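Local coordinates for protein translation factor SUI1 homolog (Pyrococcus horikoshii, PDB 5ZCY), which probably acts as a translation initiation factor in archaeal protein synthesis and is likely to bind mRNA, at residues 23-27 / 38-44; 56-61 / 85-89; 79-83 / 95-99. All coordinates share one frame. Residue numbers count along the deposited sequence, not the author numbering.

Interaction 1 of 3, residues 23-27 / 38-44; sequences RIKVY and TIIEGID
Residues 24-27 of strand 24-30 and 38-41 of strand 36-41 run antiparallel (169°), their local axes 4.7 Å apart. Lys-25/Glu-41 and Tyr-27/Ile-39 are hydrogen-bonded pairs, with Lys-25 N to Glu-41 O and Glu-41 N to Lys-25 O both 2.9 Å, Tyr-27 N to Ile-39 O 3.0 Å and Ile-39 N to Tyr-27 O 2.8 Å. Val-26/Ile-40 is the non-hydrogen-bonded pair between them, CA to CA 4.6 Å.

Tyr-27 takes chi1 p (57°), swinging its ring across the partner strand, where tyrosine serves with both ring face and hydroxyl. CB of Ile-39 (m, m) sits over the face in a CH-pi contact, 3.9 Å from the centroid, and the extended t, t side chain of Glu-41 brings OE1 within a very short 2.5 Å of the donor Tyr-27 OH. Lys-25 (m, m, t, t) shares this face but turns its amine away, to a salt bridge with Glu-97.

Branched aliphatics fill the other face: Val-26 (t) puts CG2 4.2 Å from Ile-40 CG1, and Ile-24 (m, t) sets CG2 3.8 Å from Ile-40 CG2 and CD1 4.0 Å from Ile-43 CG1. Gly-42 ends the pairing at phi/psi 111/-9, where a CB would clash with Arg-23 O and jam against the preceding carbonyl, which alone calls for glycine. This amphipathic pair, with helix 50-61 against Ile-40, belongs to a beta hairpin in the two-layer alpha+beta SUI1 fold.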
ATOM      1  N   ARG A  23      -4.844  -8.833   6.618  1.00 26.19           N
ATOM      2  CA  ARG A  23      -4.176  -7.939   7.443  1.00 29.80           C
ATOM      3  C   ARG A  23      -3.653  -6.791   6.564  1.00 19.82           C
ATOM      4  O   ARG A  23      -3.480  -5.768   7.218  1.00 24.67           O
ATOM      5  CB  ARG A  23      -3.027  -8.624   8.267  1.00 31.16           C
ATOM      6  CG  ARG A  23      -2.147  -9.635   7.537  1.00 32.59           C
ATOM      7  CD  ARG A  23      -0.949 -10.170   8.332  1.00 45.85           C
ATOM      8  NE  ARG A  23       0.062  -9.132   8.546  1.00 51.69           N
ATOM      9  CZ  ARG A  23       0.803  -8.550   7.594  1.00 48.32           C
ATOM     10  NH1 ARG A  23       0.716  -8.898   6.324  1.00 60.27           N
ATOM     11  NH2 ARG A  23       1.685  -7.618   7.920  1.00 59.07           N
ATOM     12  N   ILE A  24      -3.331  -6.951   5.245  1.00 15.74           N
ATOM     13  CA  ILE A  24      -2.843  -5.737   4.524  1.00 13.55           C
ATOM     14  C   ILE A  24      -4.080  -5.039   3.929  1.00 12.51           C
ATOM     15  O   ILE A  24      -4.665  -5.598   3.054  1.00 15.33           O
ATOM     16  CB  ILE A  24      -1.804  -6.032   3.477  1.00 12.71           C
ATOM     17  CG1 ILE A  24      -0.571  -6.661   4.205  1.00 15.45           C
ATOM     18  CG2 ILE A  24      -1.379  -4.808   2.728  1.00 13.71           C
ATOM     19  CD1 ILE A  24       0.356  -7.299   3.225  1.00 19.10           C
ATOM     20  N   LYS A  25      -4.457  -3.869   4.409  1.00 11.94           N
ATOM     21  CA  LYS A  25      -5.582  -3.139   3.973  1.00 11.88           C
ATOM     22  C   LYS A  25      -5.143  -2.025   3.053  1.00 11.89           C
ATOM     23  O   LYS A  25      -4.228  -1.309   3.385  1.00 12.78           O
ATOM     24  CB  LYS A  25      -6.319  -2.515   5.133  1.00 14.70           C
ATOM     25  CG  LYS A  25      -6.772  -3.423   6.236  1.00 18.62           C
ATOM     26  CD  LYS A  25      -7.689  -4.412   5.665  1.00 23.79           C
ATOM     27  CE  LYS A  25      -8.504  -5.109   6.775  1.00 29.21           C
ATOM     28  NZ  LYS A  25      -9.109  -6.367   6.277  1.00 32.84           N
ATOM     29  N   VAL A  26      -5.869  -1.845   1.974  1.00  9.95           N
ATOM     30  CA  VAL A  26      -5.579  -0.803   1.007  1.00 10.49           C
ATOM     31  C   VAL A  26      -6.870  -0.014   0.843  1.00 11.78           C
ATOM     32  O   VAL A  26      -7.902  -0.602   0.452  1.00 13.06           O
ATOM     33  CB  VAL A  26      -5.088  -1.294  -0.325  1.00 10.71           C
ATOM     34  CG1 VAL A  26      -4.771  -0.128  -1.283  1.00 11.13           C
ATOM     35  CG2 VAL A  26      -3.905  -2.229  -0.188  1.00 11.71           C
ATOM     36  N   TYR A  27      -6.815   1.286   1.043  1.00 10.69           N
ATOM     37  CA  TYR A  27      -8.064   2.081   0.980  1.00 10.29           C
ATOM     38  C   TYR A  27      -7.729   3.483   0.544  1.00 12.21           C
ATOM     39  O   TYR A  27      -6.586   3.818   0.497  1.00 11.37           O
ATOM     40  CB  TYR A  27      -8.754   2.072   2.303  1.00 11.47           C
ATOM     41  CG  TYR A  27      -8.021   2.547   3.522  1.00 13.10           C
ATOM     42  CD1 TYR A  27      -7.263   1.693   4.269  1.00 15.51           C
ATOM     43  CD2 TYR A  27      -8.073   3.888   3.965  1.00 15.17           C
ATOM     44  CE1 TYR A  27      -6.567   2.090   5.430  1.00 17.27           C
ATOM     45  CE2 TYR A  27      -7.360   4.286   5.058  1.00 15.78           C
ATOM     46  CZ  TYR A  27      -6.638   3.401   5.831  1.00 18.29           C
ATOM     47  OH  TYR A  27      -5.927   3.696   6.961  1.00 23.22           O
ATOM     48  N   THR A  38      -3.915   6.765  -1.817  1.00  8.58           N
ATOM     49  CA  THR A  38      -4.047   5.349  -1.493  1.00  7.70           C
ATOM     50  C   THR A  38      -3.243   5.054  -0.228  1.00  9.17           C
ATOM     51  O   THR A  38      -2.041   5.421  -0.195  1.00 10.64           O
ATOM     52  CB  THR A  38      -3.559   4.483  -2.598  1.00  8.47           C
ATOM     53  OG1 THR A  38      -4.268   4.731  -3.791  1.00 10.23           O
ATOM     54  CG2 THR A  38      -3.635   2.974  -2.333  1.00 10.69           C
ATOM     55  N   ILE A  39      -3.871   4.445   0.771  1.00  8.98           N
ATOM     56  CA  ILE A  39      -3.237   4.100   2.006  1.00  8.66           C
ATOM     57  C   ILE A  39      -3.083   2.607   2.030  1.00  9.47           C
ATOM     58  O   ILE A  39      -3.987   1.845   1.708  1.00  9.89           O
ATOM     59  CB  ILE A  39      -4.096   4.504   3.237  1.00  9.48           C
ATOM     60  CG1 ILE A  39      -4.582   5.953   3.137  1.00 10.08           C
ATOM     61  CG2 ILE A  39      -3.420   4.151   4.540  1.00 10.48           C
ATOM     62  CD1 ILE A  39      -3.459   6.932   3.038  1.00 12.39           C
ATOM     63  N   ILE A  40      -1.836   2.190   2.383  1.00  8.83           N
ATOM     64  CA  ILE A  40      -1.566   0.707   2.623  1.00  9.49           C
ATOM     65  C   ILE A  40      -1.188   0.581   4.122  1.00  9.86           C
ATOM     66  O   ILE A  40      -0.166   1.174   4.572  1.00 10.59           O
ATOM     67  CB  ILE A  40      -0.401   0.206   1.742  1.00  9.86           C
ATOM     68  CG1 ILE A  40      -0.713   0.464   0.285  1.00 11.31           C
ATOM     69  CG2 ILE A  40      -0.164  -1.249   2.017  1.00 10.83           C
ATOM     70  CD1 ILE A  40       0.565   0.501  -0.544  1.00 17.82           C
ATOM     71  N   GLU A  41      -2.026  -0.151   4.804  1.00 10.63           N
ATOM     72  CA  GLU A  41      -1.859  -0.345   6.268  1.00 12.89           C
ATOM     73  C   GLU A  41      -1.795  -1.796   6.544  1.00 13.55           C
ATOM     74  O   GLU A  41      -2.295  -2.651   5.849  1.00 17.71           O
ATOM     75  CB  GLU A  41      -3.107   0.265   6.995  1.00 17.12           C
ATOM     76  CG  GLU A  41      -3.177   0.560   8.449  1.00 28.29           C
ATOM     77  CD  GLU A  41      -4.555   1.269   8.598  1.00 26.37           C
ATOM     78  OE1 GLU A  41      -4.576   2.458   8.594  1.00 33.74           O
ATOM     79  OE2 GLU A  41      -5.624   0.572   8.533  1.00 40.41           O
ATOM     80  N   GLY A  42      -0.965  -2.205   7.492  1.00 13.29           N
ATOM     81  CA  GLY A  42      -0.877  -3.607   7.884  1.00 12.28           C
ATOM     82  C   GLY A  42       0.372  -4.363   7.547  1.00 14.36           C
ATOM     83  O   GLY A  42       0.599  -5.524   7.993  1.00 16.90           O
ATOM     84  N   ILE A  43       1.240  -3.764   6.752  1.00 12.42           N
ATOM     85  CA  ILE A  43       2.559  -4.339   6.546  1.00 13.28           C
ATOM     86  C   ILE A  43       3.345  -4.143   7.844  1.00 14.54           C
ATOM     87  O   ILE A  43       3.372  -3.047   8.383  1.00 16.46           O
ATOM     88  CB  ILE A  43       3.260  -3.703   5.386  1.00 13.46           C
ATOM     89  CG1 ILE A  43       2.571  -4.050   4.082  1.00 15.76           C
ATOM     90  CG2 ILE A  43       4.728  -4.197   5.288  1.00 15.02           C
ATOM     91  CD1 ILE A  43       3.029  -3.248   2.872  1.00 17.32           C
ATOM     92  N   ASP A  44       3.995  -5.194   8.335  1.00 17.50           N
ATOM     93  CA  ASP A  44       4.648  -5.180   9.649  1.00 18.49           C
ATOM     94  C   ASP A  44       5.874  -4.223   9.560  1.00 17.65           C
ATOM     95  O   ASP A  44       6.891  -4.509   8.878  1.00 17.39           O
ATOM     96  CB  ASP A  44       5.085  -6.603   9.925  1.00 18.83           C
ATOM     97  CG  ASP A  44       5.728  -6.785  11.278  1.00 26.52           C
ATOM     98  OD1 ASP A  44       6.277  -5.834  11.830  1.00 25.80           O
ATOM     99  OD2 ASP A  44       5.571  -7.933  11.802  1.00 29.25           O
TER

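Interaction 2 of 3, residues 56-61 / 85-89; sequences KLKAKL and LLAEL. With NO3 (nitrate ion), chain B.
Helix 50-61 and helix 82-88 meet through their C-terminal turns, the backbones nearest where Leu-57 CA lies 7.2 Å from Leu-85 CA. Both segments are mainly helical, and Leu-89, at phi/psi -95/17, is already outside the helix. Lys-60 N is satisfied by Lys-56 O at 3.1 Å and Leu-61 N by Leu-57 O at 3.0 Å. The other helix ends more loosely: Glu-88 N bonds weakly to Leu-85 O (3.2 Å), and Leu-89 N is shared weakly between Leu-86 O (2.9 Å) and Leu-85 O (3.4 Å).

Leucines suit the interior of the interface, and all five adopt the m, t rotamer. Leu-57 CD2 rests 3.9 Å from Leu-85 CB and 4.2 Å from Leu-89 CD1, while Leu-61 CD2 approaches Leu-85 CD1 to 3.7 Å. In this family the two helices pack side by side against one mixed sheet, and Leu-57 and Leu-86 continue the leucine layer towards it, CD1 to CD2 4.3 Å.

Lysines suit the margin, where an aliphatic stem can lie on leucine while the amine finds a polar partner. Lys-60 (m, t, t, t) lays CD 3.8 Å from Leu-85 CD2 and carries NZ to Glu-88 OE1, a hydrogen-bonded salt bridge of 2.8 Å; Leu-85 O, 3.0 Å from Lys-60 NZ, lies at too poor an angle to bond. Lys-56, likewise extended, places CD 3.8 Å from Leu-89 CD2. Its NZ donates to nitrate O1 at 3.0 Å and weakly to O3 at 3.3 Å, the anion probably coming from the crystallisation liquor.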
ATOM      1  N   LYS A  56       9.734   1.937  -3.840  1.00 11.62           N
ATOM      2  CA  LYS A  56       9.588   1.023  -4.896  1.00 12.87           C
ATOM      3  C   LYS A  56       8.217   1.252  -5.583  1.00 14.35           C
ATOM      4  O   LYS A  56       8.099   1.207  -6.783  1.00 14.79           O
ATOM      5  CB  LYS A  56       9.737  -0.417  -4.491  1.00 13.01           C
ATOM      6  CG  LYS A  56      11.189  -0.752  -4.109  1.00 14.59           C
ATOM      7  CD  LYS A  56      11.270  -2.175  -3.779  1.00 14.83           C
ATOM      8  CE  LYS A  56      12.730  -2.529  -3.299  1.00 17.13           C
ATOM      9  NZ  LYS A  56      12.660  -3.982  -3.056  1.00 17.89           N
ATOM     10  N   LEU A  57       7.176   1.383  -4.773  1.00 12.35           N
ATOM     11  CA  LEU A  57       5.848   1.535  -5.389  1.00 12.42           C
ATOM     12  C   LEU A  57       5.787   2.882  -6.057  1.00 12.47           C
ATOM     13  O   LEU A  57       5.145   2.905  -7.168  1.00 13.98           O
ATOM     14  CB  LEU A  57       4.835   1.473  -4.223  1.00 11.13           C
ATOM     15  CG  LEU A  57       4.619   0.111  -3.630  1.00 11.22           C
ATOM     16  CD1 LEU A  57       3.723   0.252  -2.385  1.00 12.01           C
ATOM     17  CD2 LEU A  57       4.123  -0.983  -4.528  1.00 13.43           C
ATOM     18  N   LYS A  58       6.322   3.929  -5.495  1.00 13.05           N
ATOM     19  CA  LYS A  58       6.396   5.339  -6.074  1.00 12.62           C
ATOM     20  C   LYS A  58       7.086   5.264  -7.440  1.00 19.43           C
ATOM     21  O   LYS A  58       6.648   5.920  -8.399  1.00 18.79           O
ATOM     22  CB  LYS A  58       7.086   6.376  -5.182  1.00 14.82           C
ATOM     23  CG  LYS A  58       6.231   6.783  -3.959  1.00 17.20           C
ATOM     24  CD  LYS A  58       7.017   7.463  -2.856  1.00 17.18           C
ATOM     25  CE  LYS A  58       7.583   8.819  -3.292  1.00 21.79           C
ATOM     26  NZ  LYS A  58       8.351   9.364  -2.147  1.00 22.66           N
ATOM     27  N   ALA A  59       8.132   4.495  -7.533  1.00 17.17           N
ATOM     28  CA  ALA A  59       8.868   4.396  -8.799  1.00 18.68           C
ATOM     29  C   ALA A  59       8.084   3.635  -9.804  1.00 19.31           C
ATOM     30  O   ALA A  59       8.015   4.094 -10.983  1.00 22.45           O
ATOM     31  CB  ALA A  59      10.240   3.758  -8.540  1.00 19.25           C
ATOM     32  N   LYS A  60       7.403   2.535  -9.450  1.00 17.29           N
ATOM     33  CA  LYS A  60       6.645   1.760 -10.336  1.00 17.98           C
ATOM     34  C   LYS A  60       5.458   2.548 -10.915  1.00 17.60           C
ATOM     35  O   LYS A  60       5.157   2.441 -12.093  1.00 22.62           O
ATOM     36  CB  LYS A  60       6.112   0.453  -9.738  1.00 21.34           C
ATOM     37  CG  LYS A  60       7.155  -0.625  -9.381  1.00 25.92           C
ATOM     38  CD  LYS A  60       6.588  -1.535  -8.283  1.00 32.67           C
ATOM     39  CE  LYS A  60       7.201  -2.933  -8.181  1.00 37.83           C
ATOM     40  NZ  LYS A  60       6.170  -3.824  -7.572  1.00 31.45           N
ATOM     41  N   LEU A  61       4.830   3.385 -10.067  1.00 16.35           N
ATOM     42  CA  LEU A  61       3.629   4.134 -10.465  1.00 17.30           C
ATOM     43  C   LEU A  61       3.984   5.570 -10.909  1.00 19.47           C
ATOM     44  O   LEU A  61       3.027   6.317 -11.285  1.00 22.61           O
ATOM     45  CB  LEU A  61       2.708   4.153  -9.234  1.00 14.61           C
ATOM     46  CG  LEU A  61       2.093   2.889  -8.796  1.00 13.87           C
ATOM     47  CD1 LEU A  61       1.555   2.909  -7.397  1.00 13.84           C
ATOM     48  CD2 LEU A  61       1.002   2.359  -9.815  1.00 16.32           C
ATOM     49  N   LEU A  85       1.251  -5.193  -7.670  1.00 11.15           N
ATOM     50  CA  LEU A  85       2.508  -4.592  -7.329  1.00 10.85           C
ATOM     51  C   LEU A  85       3.023  -5.147  -6.021  1.00 11.82           C
ATOM     52  O   LEU A  85       4.240  -5.350  -5.874  1.00 11.81           O
ATOM     53  CB  LEU A  85       2.379  -3.092  -7.278  1.00 13.18           C
ATOM     54  CG  LEU A  85       2.060  -2.344  -8.597  1.00 16.04           C
ATOM     55  CD1 LEU A  85       1.797  -0.886  -8.315  1.00 19.88           C
ATOM     56  CD2 LEU A  85       3.143  -2.584  -9.641  1.00 22.66           C
ATOM     57  N   LEU A  86       2.159  -5.360  -5.044  1.00  9.72           N
ATOM     58  CA  LEU A  86       2.637  -5.967  -3.782  1.00  9.22           C
ATOM     59  C   LEU A  86       3.041  -7.404  -3.987  1.00 10.88           C
ATOM     60  O   LEU A  86       4.030  -7.857  -3.320  1.00 10.27           O
ATOM     61  CB  LEU A  86       1.597  -5.831  -2.683  1.00  9.57           C
ATOM     62  CG  LEU A  86       1.413  -4.383  -2.202  1.00 10.61           C
ATOM     63  CD1 LEU A  86       0.235  -4.252  -1.196  1.00 11.49           C
ATOM     64  CD2 LEU A  86       2.651  -3.846  -1.534  1.00 11.09           C
ATOM     65  N   ALA A  87       2.392  -8.099  -4.889  1.00 11.40           N
ATOM     66  CA  ALA A  87       2.864  -9.498  -5.225  1.00 12.20           C
ATOM     67  C   ALA A  87       4.160  -9.472  -5.877  1.00 12.27           C
ATOM     68  O   ALA A  87       4.973 -10.447  -5.573  1.00 13.81           O
ATOM     69  CB  ALA A  87       1.812 -10.159  -6.112  1.00 14.51           C
ATOM     70  N   GLU A  88       4.560  -8.460  -6.634  1.00 12.76           N
ATOM     71  CA  GLU A  88       5.920  -8.336  -7.217  1.00 14.39           C
ATOM     72  C   GLU A  88       6.919  -8.220  -6.077  1.00 13.20           C
ATOM     73  O   GLU A  88       8.135  -8.561  -6.228  1.00 15.52           O
ATOM     74  CB  GLU A  88       6.070  -7.165  -8.198  1.00 17.14           C
ATOM     75  CG  GLU A  88       5.338  -7.385  -9.496  1.00 22.60           C
ATOM     76  CD  GLU A  88       5.300  -6.135 -10.359  1.00 25.98           C
ATOM     77  OE1 GLU A  88       5.931  -5.093 -10.080  1.00 30.39           O
ATOM     78  OE2 GLU A  88       4.606  -6.242 -11.377  1.00 36.27           O
ATOM     79  N   LEU A  89       6.491  -7.686  -4.933  1.00 10.71           N
ATOM     80  CA  LEU A  89       7.320  -7.573  -3.746  1.00 10.69           C
ATOM     81  C   LEU A  89       7.127  -8.734  -2.772  1.00 10.37           C
ATOM     82  O   LEU A  89       7.487  -8.594  -1.612  1.00 11.09           O
ATOM     83  CB  LEU A  89       7.067  -6.182  -3.037  1.00 10.52           C
ATOM     84  CG  LEU A  89       7.305  -4.971  -3.962  1.00  9.97           C
ATOM     85  CD1 LEU A  89       7.028  -3.731  -3.125  1.00 13.32           C
ATOM     86  CD2 LEU A  89       8.715  -4.915  -4.566  1.00 12.37           C
TER
HETATM   87  N   NO3 B 101      10.971  -4.392  -0.013  1.00 17.99           N
HETATM   88  O1  NO3 B 101      10.631  -4.789  -1.013  1.00 12.18           O
HETATM   89  O2  NO3 B 101      10.683  -4.873   1.281  1.00 21.89           O
HETATM   90  O3  NO3 B 101      11.605  -3.194  -0.071  1.00 25.51           O

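Interaction 3 of 3, residues 79-83 / 95-99; sequences RDRIK and LIEVE
The start of helix 82-88 lies against the last strand, 96-98, an edge strand of the mixed sheet in the SUI1 fold. Arg-79 CA is 6.5 Å from Val-98 CA and Lys-83 CA is 6.8 Å from Ile-96 CA, so the two chain directions are opposed.

Lys-83, Val-98 and Ile-96 lose most surface here. Val-98 and Ile-96 direct their CA-to-CB bonds toward the helix, and their beta-branched side chains suit both an extended backbone and apolar packing. Val-98 CG2 is 3.7 Å from Ile-82 CG2 and 3.6 Å from Lys-83 CE, while its CG1 reaches Arg-79 CB at 3.6 Å. Lys-83 is fully extended (m, t, t, t), a shape that carries its methylenes across the strand, with CG 3.9 Å from Ile-96 CG2 and CE 3.4 Å from Ile-96 O, and takes the amine on to a water.

At the other end, Arg-79 NH1 forms a salt bridge with the C-terminal carboxylate, 3.0 Å from Glu-99 OXT, and Arg-79 NH2 pairs with Asp-77. One water donates to Glu-99 O at 2.6 Å and accepts weakly from Arg-79 NH1 at 3.3 Å. A second accepts from Lys-83 NZ and donates to Ile-96 O, both at 2.9 Å.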
ATOM      1  N   ARG A  79      -5.666   1.351  -6.380  1.00  9.34           N
ATOM      2  CA  ARG A  79      -6.299   0.104  -6.069  1.00 11.31           C
ATOM      3  C   ARG A  79      -6.342  -0.819  -7.261  1.00 11.60           C
ATOM      4  O   ARG A  79      -6.386  -2.040  -7.044  1.00 13.03           O
ATOM      5  CB  ARG A  79      -7.692   0.332  -5.486  1.00 10.70           C
ATOM      6  CG  ARG A  79      -7.674   1.049  -4.140  1.00 10.84           C
ATOM      7  CD  ARG A  79      -9.066   1.268  -3.639  1.00 11.39           C
ATOM      8  NE  ARG A  79      -9.738   2.279  -4.450  1.00 10.63           N
ATOM      9  CZ  ARG A  79     -11.024   2.523  -4.357  1.00 11.09           C
ATOM     10  NH1 ARG A  79     -11.767   1.890  -3.526  1.00 12.02           N
ATOM     11  NH2 ARG A  79     -11.549   3.439  -5.165  1.00 11.73           N
ATOM     12  N   ASP A  80      -6.338  -0.293  -8.472  1.00 11.05           N
ATOM     13  CA  ASP A  80      -6.434  -1.164  -9.657  1.00 10.81           C
ATOM     14  C   ASP A  80      -5.189  -2.055  -9.790  1.00 12.36           C
ATOM     15  O   ASP A  80      -5.347  -3.150 -10.377  1.00 15.60           O
ATOM     16  CB  ASP A  80      -6.571  -0.306 -10.895  1.00 12.71           C
ATOM     17  CG  ASP A  80      -5.637   0.837 -10.979  1.00 15.03           C
ATOM     18  OD1 ASP A  80      -4.788   1.137 -10.132  1.00 16.39           O
ATOM     19  OD2 ASP A  80      -5.562   1.463 -12.059  1.00 21.32           O
ATOM     20  N   ARG A  81      -4.044  -1.608  -9.330  1.00 10.73           N
ATOM     21  CA  ARG A  81      -2.800  -2.293  -9.605  1.00 12.81           C
ATOM     22  C   ARG A  81      -2.136  -2.767  -8.282  1.00 13.76           C
ATOM     23  O   ARG A  81      -1.125  -3.483  -8.394  1.00 11.52           O
ATOM     24  CB  ARG A  81      -1.802  -1.440 -10.285  1.00 15.37           C
ATOM     25  CG  ARG A  81      -2.269  -1.068 -11.690  1.00 17.80           C
ATOM     26  CD  ARG A  81      -1.326  -0.113 -12.354  1.00 22.78           C
ATOM     27  NE  ARG A  81      -0.007  -0.711 -12.560  1.00 27.83           N
ATOM     28  CZ  ARG A  81       1.108  -0.034 -12.902  1.00 33.46           C
ATOM     29  NH1 ARG A  81       1.119   1.281 -13.079  1.00 37.58           N
ATOM     30  NH2 ARG A  81       2.229  -0.706 -13.006  1.00 37.34           N
ATOM     31  N   ILE A  82      -2.615  -2.447  -7.097  1.00 11.90           N
ATOM     32  CA  ILE A  82      -1.847  -2.623  -5.876  1.00 11.04           C
ATOM     33  C   ILE A  82      -1.629  -4.083  -5.542  1.00 11.42           C
ATOM     34  O   ILE A  82      -0.543  -4.392  -5.020  1.00 10.79           O
ATOM     35  CB  ILE A  82      -2.510  -1.870  -4.686  1.00 11.41           C
ATOM     36  CG1 ILE A  82      -1.540  -1.706  -3.508  1.00 12.19           C
ATOM     37  CG2 ILE A  82      -3.816  -2.522  -4.272  1.00 12.04           C
ATOM     38  CD1 ILE A  82      -0.264  -1.052  -3.825  1.00 13.55           C
ATOM     39  N   LYS A  83      -2.567  -4.974  -5.812  1.00 11.63           N
ATOM     40  CA  LYS A  83      -2.339  -6.409  -5.480  1.00 14.17           C
ATOM     41  C   LYS A  83      -1.212  -6.939  -6.336  1.00 14.21           C
ATOM     42  O   LYS A  83      -0.322  -7.643  -5.806  1.00 13.89           O
ATOM     43  CB  LYS A  83      -3.588  -7.266  -5.606  1.00 19.10           C
ATOM     44  CG  LYS A  83      -4.602  -6.974  -4.569  1.00 20.30           C
ATOM     45  CD  LYS A  83      -5.719  -8.065  -4.478  1.00 21.99           C
ATOM     46  CE  LYS A  83      -6.818  -7.655  -3.564  1.00 23.40           C
ATOM     47  NZ  LYS A  83      -7.904  -8.665  -3.466  1.00 24.88           N
ATOM     48  N   LEU A  95      -3.589 -11.963   1.656  1.00 15.66           N
ATOM     49  CA  LEU A  95      -3.547 -11.146   2.805  1.00 16.41           C
ATOM     50  C   LEU A  95      -3.989  -9.696   2.488  1.00 12.29           C
ATOM     51  O   LEU A  95      -4.161  -8.976   3.430  1.00 14.89           O
ATOM     52  CB  LEU A  95      -2.146 -11.009   3.329  1.00 19.35           C
ATOM     53  CG  LEU A  95      -1.483 -12.256   3.891  1.00 21.45           C
ATOM     54  CD1 LEU A  95      -0.030 -11.832   4.169  1.00 23.20           C
ATOM     55  CD2 LEU A  95      -2.200 -12.721   5.145  1.00 23.28           C
ATOM     56  N   ILE A  96      -4.181  -9.419   1.194  1.00 14.48           N
ATOM     57  CA  ILE A  96      -4.443  -8.007   0.770  1.00 13.42           C
ATOM     58  C   ILE A  96      -5.919  -7.751   0.573  1.00 13.63           C
ATOM     59  O   ILE A  96      -6.510  -8.474  -0.254  1.00 15.93           O
ATOM     60  CB  ILE A  96      -3.691  -7.701  -0.481  1.00 14.42           C
ATOM     61  CG1 ILE A  96      -2.139  -7.883  -0.305  1.00 15.10           C
ATOM     62  CG2 ILE A  96      -3.867  -6.191  -0.842  1.00 15.62           C
ATOM     63  CD1 ILE A  96      -1.388  -7.919  -1.567  1.00 16.97           C
ATOM     64  N   GLU A  97      -6.491  -6.873   1.345  1.00 12.95           N
ATOM     65  CA  GLU A  97      -7.931  -6.472   1.196  1.00 13.30           C
ATOM     66  C   GLU A  97      -7.908  -5.086   0.547  1.00 13.72           C
ATOM     67  O   GLU A  97      -7.495  -4.130   1.215  1.00 14.57           O
ATOM     68  CB  GLU A  97      -8.735  -6.458   2.473  1.00 17.25           C
ATOM     69  CG  GLU A  97     -10.223  -5.993   2.089  1.00 21.51           C
ATOM     70  CD  GLU A  97     -11.222  -5.806   3.236  1.00 27.06           C
ATOM     71  OE1 GLU A  97     -10.797  -5.556   4.407  1.00 27.55           O
ATOM     72  OE2 GLU A  97     -12.490  -5.729   2.903  1.00 29.15           O
ATOM     73  N   VAL A  98      -8.452  -4.983  -0.642  1.00 13.32           N
ATOM     74  CA  VAL A  98      -8.612  -3.655  -1.298  1.00 13.82           C
ATOM     75  C   VAL A  98     -10.034  -3.179  -0.968  1.00 15.42           C
ATOM     76  O   VAL A  98     -11.001  -3.810  -1.342  1.00 18.93           O
ATOM     77  CB  VAL A  98      -8.337  -3.753  -2.761  1.00 13.52           C
ATOM     78  CG1 VAL A  98      -8.801  -2.493  -3.512  1.00 14.96           C
ATOM     79  CG2 VAL A  98      -6.892  -4.135  -3.018  1.00 15.06           C
ATOM     80  N   GLU A  99     -10.140  -2.091  -0.271  1.00 14.04           N
ATOM     81  CA  GLU A  99     -11.424  -1.612   0.241  1.00 14.93           C
ATOM     82  C   GLU A  99     -11.821  -0.380  -0.556  1.00 16.51           C
ATOM     83  O   GLU A  99     -13.032   0.023  -0.435  1.00 19.42           O
ATOM     84  CB  GLU A  99     -11.293  -1.117   1.714  1.00 20.33           C
ATOM     85  CG  GLU A  99     -10.670  -2.010   2.756  1.00 24.31           C
ATOM     86  CD  GLU A  99     -10.429  -1.222   4.097  1.00 31.41           C
ATOM     87  OE1 GLU A  99     -11.086  -0.207   4.436  1.00 35.01           O
ATOM     88  OE2 GLU A  99      -9.532  -1.568   4.840  1.00 36.64           O
ATOM     89  OXT GLU A  99     -10.972   0.322  -1.118  1.00 17.24           O
TER
HETATM   90  O   HOH W   1     -14.633   0.568  -2.419  1.00 16.62           O
HETATM   91  O   HOH W   2      -7.161 -10.863  -1.668  1.00 25.98           O

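Overall arrangement
The three contacts belong to one sheet and the two helices packed on it; interaction 1 closes before the others open, while the segments of interactions 2 and 3 alternate along the chain. Interactions 1 and 3, centres about 9 Å apart, share the sheet: strand 96-98 lies beside strand 24-30, and Lys-25 NZ meets Glu-97 OE1 in a 2.6 Å salt bridge. Interaction 2 packs on the Val-26/Ile-40 face of interaction 1, with Ile-40 CD1 3.7 Å from Leu-57 CD1. Helix 82-88 serves interactions 2 and 3, and Leu-86 CB packs 3.8 Å from Ile-96 CD1. The nitrate sits at the Lys-56 margin of interaction 2; the nitrite pocket, Arg-30 to Arg-32, begins at the far end of strand 24-30.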